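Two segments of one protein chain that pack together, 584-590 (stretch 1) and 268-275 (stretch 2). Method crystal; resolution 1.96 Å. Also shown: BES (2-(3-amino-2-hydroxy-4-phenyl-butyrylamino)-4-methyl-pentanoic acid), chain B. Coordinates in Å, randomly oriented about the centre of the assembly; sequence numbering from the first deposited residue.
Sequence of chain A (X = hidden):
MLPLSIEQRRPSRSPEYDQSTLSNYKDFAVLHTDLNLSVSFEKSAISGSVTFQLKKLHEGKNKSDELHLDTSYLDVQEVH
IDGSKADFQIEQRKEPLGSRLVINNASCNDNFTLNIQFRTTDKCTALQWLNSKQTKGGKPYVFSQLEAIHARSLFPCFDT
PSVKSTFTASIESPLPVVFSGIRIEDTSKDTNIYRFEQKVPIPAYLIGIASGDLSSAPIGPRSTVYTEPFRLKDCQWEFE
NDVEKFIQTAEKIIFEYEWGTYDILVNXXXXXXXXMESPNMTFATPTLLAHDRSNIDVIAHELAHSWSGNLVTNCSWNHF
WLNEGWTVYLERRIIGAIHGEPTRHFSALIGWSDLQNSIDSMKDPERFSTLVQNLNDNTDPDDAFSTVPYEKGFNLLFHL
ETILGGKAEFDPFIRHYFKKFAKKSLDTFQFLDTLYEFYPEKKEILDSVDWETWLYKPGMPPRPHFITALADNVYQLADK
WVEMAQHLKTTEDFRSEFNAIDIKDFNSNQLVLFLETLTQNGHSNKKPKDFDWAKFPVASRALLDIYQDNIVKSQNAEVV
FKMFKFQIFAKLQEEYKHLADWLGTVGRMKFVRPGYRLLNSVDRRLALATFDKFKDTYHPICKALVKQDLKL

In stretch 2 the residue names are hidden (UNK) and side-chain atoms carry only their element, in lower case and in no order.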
# COMPACT_ATOMS: atom_id res chain seq x y z
N GLY A 584 17.09 -5.71 -12.65
CA GLY A 584 17.06 -7.14 -12.41
C GLY A 584 17.30 -7.45 -10.95
O GLY A 584 17.33 -8.62 -10.54
N THR A 585 17.46 -6.40 -10.15
CA THR A 585 17.76 -6.56 -8.73
C THR A 585 16.59 -6.13 -7.83
O THR A 585 16.55 -6.50 -6.65
CB THR A 585 19.06 -5.80 -8.32
OG1 THR A 585 18.79 -4.40 -8.18
CG2 THR A 585 20.16 -6.00 -9.37
N VAL A 586 15.65 -5.36 -8.38
CA VAL A 586 14.48 -4.91 -7.62
C VAL A 586 13.15 -5.37 -8.25
O VAL A 586 13.08 -5.61 -9.45
CB VAL A 586 14.45 -3.37 -7.42
CG1 VAL A 586 15.64 -2.91 -6.58
CG2 VAL A 586 14.42 -2.64 -8.75
N GLY A 587 12.12 -5.49 -7.42
CA GLY A 587 10.80 -5.92 -7.88
C GLY A 587 9.68 -4.97 -7.49
O GLY A 587 8.54 -5.12 -7.93
N ARG A 588 9.99 -3.98 -6.66
CA ARG A 588 8.99 -3.00 -6.24
C ARG A 588 8.42 -2.25 -7.44
O ARG A 588 9.16 -1.61 -8.18
CB ARG A 588 9.60 -2.01 -5.24
CG ARG A 588 8.59 -1.06 -4.62
CD ARG A 588 9.20 -0.28 -3.46
NE ARG A 588 8.24 0.65 -2.89
CZ ARG A 588 8.55 1.57 -1.98
NH1 ARG A 588 9.79 1.68 -1.53
NH2 ARG A 588 7.61 2.39 -1.53
N MET A 589 7.10 -2.32 -7.63
CA MET A 589 6.48 -1.74 -8.83
C MET A 589 6.89 -0.30 -9.06
O MET A 589 7.21 0.10 -10.18
CB MET A 589 4.96 -1.87 -8.78
CG MET A 589 4.45 -3.21 -9.28
SD MET A 589 2.65 -3.35 -9.35
CE MET A 589 2.21 -3.28 -7.61
N LYS A 590 6.89 0.48 -7.99
CA LYS A 590 7.20 1.91 -8.10
C LYS A 590 8.51 2.19 -8.84
O LYS A 590 8.66 3.25 -9.45
CB LYS A 590 7.18 2.59 -6.72
CG LYS A 590 8.56 2.90 -6.15
CD LYS A 590 8.49 3.53 -4.75
CE LYS A 590 8.06 4.99 -4.78
NZ LYS A 590 8.35 5.67 -3.48
N UNK A 268 11.13 -10.88 0.26
CA UNK A 268 12.06 -11.15 -0.84
C UNK A 268 12.08 -9.98 -1.82
O UNK A 268 11.16 -9.16 -1.85
c UNK A 268 11.70 -12.47 -1.58
c UNK A 268 11.89 -13.67 -0.66
c UNK A 268 10.28 -12.42 -2.11
N UNK A 269 13.12 -9.91 -2.64
CA UNK A 269 13.28 -8.76 -3.53
C UNK A 269 12.17 -8.57 -4.57
O UNK A 269 11.95 -7.45 -5.03
c UNK A 269 14.69 -8.76 -4.15
c UNK A 269 15.79 -8.97 -3.11
o UNK A 269 16.29 -7.97 -2.55
o UNK A 269 16.15 -10.14 -2.85
N UNK A 270 11.44 -9.64 -4.90
CA UNK A 270 10.32 -9.54 -5.85
C UNK A 270 9.07 -8.86 -5.29
O UNK A 270 8.10 -8.61 -6.02
o UNK A 270 9.49 -11.77 -5.33
c UNK A 270 9.94 -10.92 -6.38
N UNK A 271 9.08 -8.55 -4.00
CA UNK A 271 7.91 -7.93 -3.39
C UNK A 271 7.53 -6.62 -4.10
O UNK A 271 8.37 -5.73 -4.26
c UNK A 271 5.87 -8.26 -0.96
c UNK A 271 6.71 -6.04 -0.69
c UNK A 271 6.88 -7.33 -1.17
c UNK A 271 8.14 -7.72 -1.90
o UNK A 271 3.42 -6.25 0.79
c UNK A 271 4.71 -7.90 -0.31
c UNK A 271 4.56 -6.61 0.14
c UNK A 271 5.55 -5.68 -0.04
N UNK A 272 6.27 -6.48 -4.53
CA UNK A 272 5.86 -5.41 -5.44
C UNK A 272 5.35 -4.11 -4.80
O UNK A 272 5.22 -3.11 -5.50
c UNK A 272 4.74 -6.06 -6.25
c UNK A 272 4.10 -7.00 -5.26
c UNK A 272 5.18 -7.46 -4.31
N UNK A 273 5.04 -4.13 -3.50
CA UNK A 273 4.57 -2.92 -2.84
C UNK A 273 5.63 -2.43 -1.88
O UNK A 273 6.65 -3.10 -1.69
c UNK A 273 1.03 -5.37 -4.30
c UNK A 273 0.24 -4.44 -4.94
c UNK A 273 3.23 -3.16 -2.14
o UNK A 273 -0.72 -4.86 -5.84
c UNK A 273 0.41 -3.10 -4.68
c UNK A 273 2.16 -3.61 -3.12
c UNK A 273 1.98 -4.96 -3.40
c UNK A 273 1.37 -2.69 -3.77
N UNK A 274 5.41 -1.26 -1.30
CA UNK A 274 6.35 -0.70 -0.35
C UNK A 274 6.08 -1.42 0.96
O UNK A 274 6.99 -1.73 1.72
N UNK A 275 4.81 -1.71 1.21
CA UNK A 275 4.43 -2.39 2.43
C UNK A 275 2.99 -2.81 2.40
O UNK A 275 2.24 -2.36 1.54
N2 BES B . -1.84 -1.92 1.49
C1 BES B . -1.35 -0.71 0.86
C6 BES B . -0.87 -1.00 -0.56
C7 BES B . -2.02 -1.48 -1.41
C8 BES B . -3.23 -0.79 -1.39
C12 BES B . -1.88 -2.62 -2.21
C9 BES B . -4.29 -1.23 -2.17
C11 BES B . -2.95 -3.06 -2.99
C10 BES B . -4.16 -2.36 -2.97
C2 BES B . -0.22 -0.07 1.68
O2 BES B . -0.57 0.23 3.04
C3 BES B . 0.17 1.18 0.98
O3 BES B . -0.55 2.18 0.98
N1 BES B . 1.34 1.03 0.37
C4 BES B . 2.08 1.99 -0.42
C13 BES B . 3.09 2.56 0.58
C14 BES B . 3.06 4.08 0.64
C15 BES B . 3.65 4.56 1.96
C16 BES B . 1.65 4.64 0.43
C5 BES B . 2.82 1.20 -1.46
O1 BES B . 3.13 1.76 -2.54
O4 BES B . 3.10 -0.00 -1.21
O HOH W 1 15.83 -5.70 -3.76
O HOH W 2 7.80 -7.88 -8.54
O HOH W 3 5.16 -0.32 -5.66

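Position 268 carries three side-chain carbons, one of them bonded to the other two, so it branches at CB with no polar atom, and none of them reaches stretch 1. That is valine. The carbonyl of Val268 accepts the N-H of position 271 (N to Val268 O, 3.1 Å), closing a type I beta turn that presents the next residues.

Position 269 has two carbons, the second bearing two oxygens, a short carboxylate, and the CB of 269 lies 3.8 Å from Thr585 O. It is aspartate. A water donates to both Asp269 OD1 (2.6 Å) and Thr585 O (3.1 Å), so two acceptors that could not bond each other are joined. The backbone O of Asp269 comes 3.1 Å from Gly587 N.

Position 270 shows one carbon and then one oxygen; its CB points away from stretch 1 and the side chain makes no contact there. This is serine, with OG satisfied elsewhere in the structure. What Ser270 offers here is backbone: a water donates to Ser270 O (2.6 Å) and to Gly587 O (2.9 Å). The CA atoms of Ser270 and Gly587 approach to 4.2 Å, which is close enough to make the missing side chain matter: an ideal CB on Gly587 would stand 2.7 Å from Ser270 CA and 2.7 Å from Asp269 O, a clash with both.

Position 271 has one carbon leading to a six-carbon ring that bears an oxygen, and none of these atoms touches stretch 1. It is tyrosine. The carbonyl of Tyr271 stays at the contact: Tyr271 O sits 3.4 Å from Arg588 CA in a CA-H...O contact. Arg588 N is equally near Tyr271 O, at 3.4 Å, but the angle is too poor for a hydrogen bond.

At position 272 three carbons close a ring onto the backbone N; the CB of 272 lies 4.0 Å from Met589 CE, and the O of 272 accepts Met589 N at 2.9 Å with a nearly straight 163° angle. Only proline closes such a ring. A water also donates to Pro272 O (2.8 Å) and accepts from Lys590 N (3.0 Å).

Position 273 again has one carbon and a six-carbon ring with one oxygen. Although its CB points away, the ring comes back within reach, with Met589 CE over one face: a second tyrosine. Met589 CE is 3.4 Å from Tyr273 CE1; BES C12 covers the opposite face.

Position 274 has no side-chain atom. Its CA lies over a face of the Arg588 guanidinium, 3.4 Å from Arg588 NE, where an ideal CB would clash with NH2. It is glycine. Gly274 N donates to BES O4 at 2.6 Å.

Position 275, also bare and out of contact with stretch 1, is glycine; Gly275 N gives BES O4 a weak 3.4 Å bond.

The contact works through backbone fit. Glycines permit close approach, one direct hydrogen bond ties Pro272 to the start of the helix just after N-cap Arg588, three waters bridge the stretches, Tyr273 O is buried without a partner, and Met589 supplies the apolar packing.

Stretch 2 268-275: VDSYPYGG
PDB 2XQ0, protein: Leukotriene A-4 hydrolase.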